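Local atomic coordinates of putative glucoamylase (Bacteroides caccae ATCC 43185, PDB entry 4QT9), a protein that probably hydrolyses glycosidic bonds as a glucoamylase-like enzyme with an alpha/alpha toroid fold. Residues 263-271 with 393-401. Numbering follows the deposited sequence.
Sequences WAQYSFLGL and IDQGPIAVM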
loop_
_atom_site.group_PDB
_atom_site.type_symbol
_atom_site.label_atom_id
_atom_site.label_comp_id
_atom_site.label_asym_id
_atom_site.label_seq_id
_atom_site.Cartn_x
_atom_site.Cartn_y
_atom_site.Cartn_z
ATOM N N TRP A 263 2.203 7.938 0.430
ATOM C CA TRP A 263 3.206 7.850 1.510
ATOM C C TRP A 263 2.552 7.903 2.896
ATOM O O TRP A 263 3.148 7.456 3.853
ATOM C CB TRP A 263 4.217 8.981 1.400
ATOM C CG TRP A 263 5.241 8.850 0.311
ATOM C CD1 TRP A 263 5.159 8.091 -0.820
ATOM C CD2 TRP A 263 6.440 9.620 0.192
ATOM N NE1 TRP A 263 6.244 8.324 -1.624
ATOM C CE2 TRP A 263 7.073 9.227 -1.006
ATOM C CE3 TRP A 263 7.067 10.577 1.009
ATOM C CZ2 TRP A 263 8.307 9.754 -1.408
ATOM C CZ3 TRP A 263 8.265 11.129 0.589
ATOM C CH2 TRP A 263 8.863 10.733 -0.616
ATOM N N ALA A 264 1.323 8.449 2.988
ATOM C CA ALA A 264 0.529 8.549 4.214
ATOM C C ALA A 264 -0.398 7.335 4.400
ATOM O O ALA A 264 -1.079 7.239 5.422
ATOM C CB ALA A 264 -0.304 9.832 4.164
ATOM N N GLN A 265 -0.412 6.397 3.422
ATOM C CA GLN A 265 -1.372 5.301 3.383
ATOM C C GLN A 265 -0.814 3.896 3.434
ATOM O O GLN A 265 -1.366 3.112 4.197
ATOM C CB GLN A 265 -2.254 5.420 2.110
ATOM C CG GLN A 265 -2.996 6.790 2.080
ATOM C CD GLN A 265 -3.416 7.312 0.725
ATOM O OE1 GLN A 265 -3.042 6.790 -0.337
ATOM N NE2 GLN A 265 -4.245 8.354 0.740
ATOM N N TYR A 266 0.163 3.523 2.573
ATOM C CA TYR A 266 0.663 2.119 2.443
ATOM C C TYR A 266 1.131 1.492 3.780
ATOM O O TYR A 266 0.735 0.362 4.084
ATOM C CB TYR A 266 1.820 2.034 1.436
ATOM C CG TYR A 266 1.498 2.196 -0.033
ATOM C CD1 TYR A 266 0.233 2.609 -0.457
ATOM C CD2 TYR A 266 2.453 1.904 -1.013
ATOM C CE1 TYR A 266 -0.064 2.755 -1.811
ATOM C CE2 TYR A 266 2.153 2.010 -2.371
ATOM C CZ TYR A 266 0.914 2.487 -2.760
ATOM O OH TYR A 266 0.653 2.671 -4.090
ATOM N N SER A 267 1.950 2.225 4.579
ATOM C CA SER A 267 2.433 1.683 5.858
ATOM C C SER A 267 1.364 1.754 6.951
ATOM O O SER A 267 1.616 1.277 8.045
ATOM C CB SER A 267 3.683 2.423 6.332
ATOM O OG SER A 267 4.790 2.055 5.533
ATOM N N PHE A 268 0.180 2.324 6.663
ATOM C CA PHE A 268 -0.863 2.467 7.678
ATOM C C PHE A 268 -2.138 1.685 7.361
ATOM O O PHE A 268 -3.179 1.946 7.964
ATOM C CB PHE A 268 -1.166 3.961 7.903
ATOM C CG PHE A 268 0.052 4.660 8.452
ATOM C CD1 PHE A 268 0.523 4.376 9.735
ATOM C CD2 PHE A 268 0.776 5.548 7.668
ATOM C CE1 PHE A 268 1.671 5.005 10.229
ATOM C CE2 PHE A 268 1.919 6.176 8.168
ATOM C CZ PHE A 268 2.363 5.894 9.438
ATOM N N LEU A 269 -2.037 0.664 6.489
ATOM C CA LEU A 269 -3.174 -0.215 6.159
ATOM C C LEU A 269 -3.414 -1.206 7.297
ATOM O O LEU A 269 -4.568 -1.454 7.665
ATOM C CB LEU A 269 -2.976 -0.942 4.838
ATOM C CG LEU A 269 -2.764 -0.104 3.571
ATOM C CD1 LEU A 269 -2.684 -1.031 2.382
ATOM C CD2 LEU A 269 -3.903 0.828 3.318
ATOM N N GLY A 270 -2.323 -1.712 7.869
ATOM C CA GLY A 270 -2.349 -2.627 9.001
ATOM C C GLY A 270 -1.901 -1.914 10.256
ATOM O O GLY A 270 -2.520 -2.044 11.323
ATOM N N LEU A 271 -0.797 -1.161 10.130
ATOM C CA LEU A 271 -0.261 -0.353 11.224
ATOM C C LEU A 271 -1.274 0.773 11.549
ATOM O O LEU A 271 -1.501 1.637 10.721
ATOM C CB LEU A 271 1.113 0.206 10.832
ATOM C CG LEU A 271 1.837 1.062 11.886
ATOM C CD1 LEU A 271 2.302 0.225 13.062
ATOM C CD2 LEU A 271 3.018 1.766 11.278
ATOM N N ILE A 393 -2.054 -1.461 -6.779
ATOM C CA ILE A 393 -1.544 -0.574 -5.699
ATOM C C ILE A 393 -2.426 0.677 -5.487
ATOM O O ILE A 393 -2.292 1.342 -4.467
ATOM C CB ILE A 393 -0.040 -0.190 -5.875
ATOM C CG1 ILE A 393 0.243 0.590 -7.178
ATOM C CG2 ILE A 393 0.884 -1.432 -5.723
ATOM C CD1 ILE A 393 1.724 1.081 -7.306
ATOM N N ASP A 394 -3.293 1.019 -6.434
ATOM C CA ASP A 394 -4.165 2.167 -6.230
ATOM C C ASP A 394 -5.554 1.680 -5.741
ATOM O O ASP A 394 -6.116 2.294 -4.841
ATOM C CB ASP A 394 -4.219 3.074 -7.485
ATOM C CG ASP A 394 -2.877 3.791 -7.780
ATOM O OD1 ASP A 394 -1.998 3.803 -6.902
ATOM O OD2 ASP A 394 -2.703 4.319 -8.900
ATOM N N GLN A 395 -6.040 0.505 -6.225
ATOM C CA GLN A 395 -7.318 -0.082 -5.792
ATOM C C GLN A 395 -7.253 -0.645 -4.369
ATOM O O GLN A 395 -8.207 -0.510 -3.609
ATOM C CB GLN A 395 -7.781 -1.177 -6.769
ATOM C CG GLN A 395 -8.105 -0.614 -8.155
ATOM C CD GLN A 395 -8.984 0.616 -8.102
ATOM O OE1 GLN A 395 -8.513 1.758 -8.309
ATOM N NE2 GLN A 395 -10.271 0.414 -7.817
ATOM N N GLY A 396 -6.147 -1.284 -4.043
ATOM C CA GLY A 396 -5.912 -1.896 -2.736
ATOM C C GLY A 396 -6.172 -0.981 -1.559
ATOM O O GLY A 396 -7.038 -1.289 -0.739
ATOM N N PRO A 397 -5.530 0.211 -1.498
ATOM C CA PRO A 397 -5.729 1.105 -0.338
ATOM C C PRO A 397 -7.141 1.649 -0.177
ATOM O O PRO A 397 -7.552 1.855 0.951
ATOM C CB PRO A 397 -4.730 2.210 -0.604
ATOM C CG PRO A 397 -3.636 1.521 -1.394
ATOM C CD PRO A 397 -4.450 0.734 -2.358
ATOM N N ILE A 398 -7.914 1.792 -1.280
ATOM C CA ILE A 398 -9.294 2.263 -1.254
ATOM C C ILE A 398 -10.165 1.302 -0.444
ATOM O O ILE A 398 -10.852 1.747 0.468
ATOM C CB ILE A 398 -9.846 2.459 -2.696
ATOM C CG1 ILE A 398 -9.065 3.596 -3.412
ATOM C CG2 ILE A 398 -11.362 2.755 -2.661
ATOM C CD1 ILE A 398 -9.288 3.722 -4.930
ATOM N N ALA A 399 -10.106 -0.025 -0.762
ATOM C CA ALA A 399 -10.887 -1.073 -0.093
ATOM C C ALA A 399 -10.496 -1.212 1.358
ATOM O O ALA A 399 -11.362 -1.310 2.212
ATOM C CB ALA A 399 -10.705 -2.388 -0.796
ATOM N N VAL A 400 -9.212 -1.111 1.653
ATOM C CA VAL A 400 -8.696 -1.313 3.008
ATOM C C VAL A 400 -8.967 -0.097 3.919
ATOM O O VAL A 400 -9.477 -0.275 5.036
ATOM C CB VAL A 400 -7.204 -1.718 2.945
ATOM C CG1 VAL A 400 -6.614 -1.904 4.352
ATOM C CG2 VAL A 400 -7.049 -3.015 2.122
HETATM N N MSE A 401 -8.713 1.129 3.426
HETATM C CA MSE A 401 -8.938 2.318 4.249
HETATM C C MSE A 401 -10.439 2.559 4.520
HETATM O O MSE A 401 -10.753 2.973 5.654
HETATM C CB MSE A 401 -8.223 3.527 3.685
HETATM C CG MSE A 401 -6.711 3.351 3.789
HETATM SE SE MSE A 401 -6.084 3.028 5.640
HETATM C CE MSE A 401 -4.548 4.367 5.698
HETATM O O HOH W 1 -1.427 4.368 -4.476
#
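Leu269 pushes its CD2 methyl into a shallow hollow on helix 392-406, near the middle of an alpha/alpha toroid, walled by Pro397, Val400 and the selenomethionine Met401. Its CD2 lies 3.8 Å from CG of Met401 and 4.1 Å from CA of Pro397, while CB of Leu269 rests against CG1 of Val400. Pro397 and Val400, three residues apart on the helix, form two walls and Met401 the third. The side chains of Leu269 and Met401 cross at about a right angle. Bent at chi2 (-57°) and again at chi3, the Met401 chain carries its methyl to the turn of segment 263-271, where CE meets two backbone carbonyl oxygens, O of Phe268 at 3.6 Å and O of Gln265 at 3.7 Å. The latter oxygen also accepts the bond from N of Phe268 that closes this turn, and the bump of the methyl ends against CB of Phe268. Toward the N-terminal end of the helix, Pro397 leaves a kink, because its nitrogen cannot bond to the preceding turn; its CG presses obliquely on the Tyr266 ring, 3.8 Å from CE1. Phe72 of helix 67-83 touches both Leu269 and Pro397, and the amide of Gln265 is held elsewhere, by O of Ala343 and by Ser347. An acetate ion, probably from the crystallisation liquor, lies near the Ile393 side chain and may mark a pocket at this end of the contact. There the Tyr266 hydroxyl lies against Ile393, OH 3.4 Å from CB, and a water joins it to Asp394: the water lies 2.7 Å from OH of Tyr266 and donates to OD1 of Asp394 at 2.6 Å.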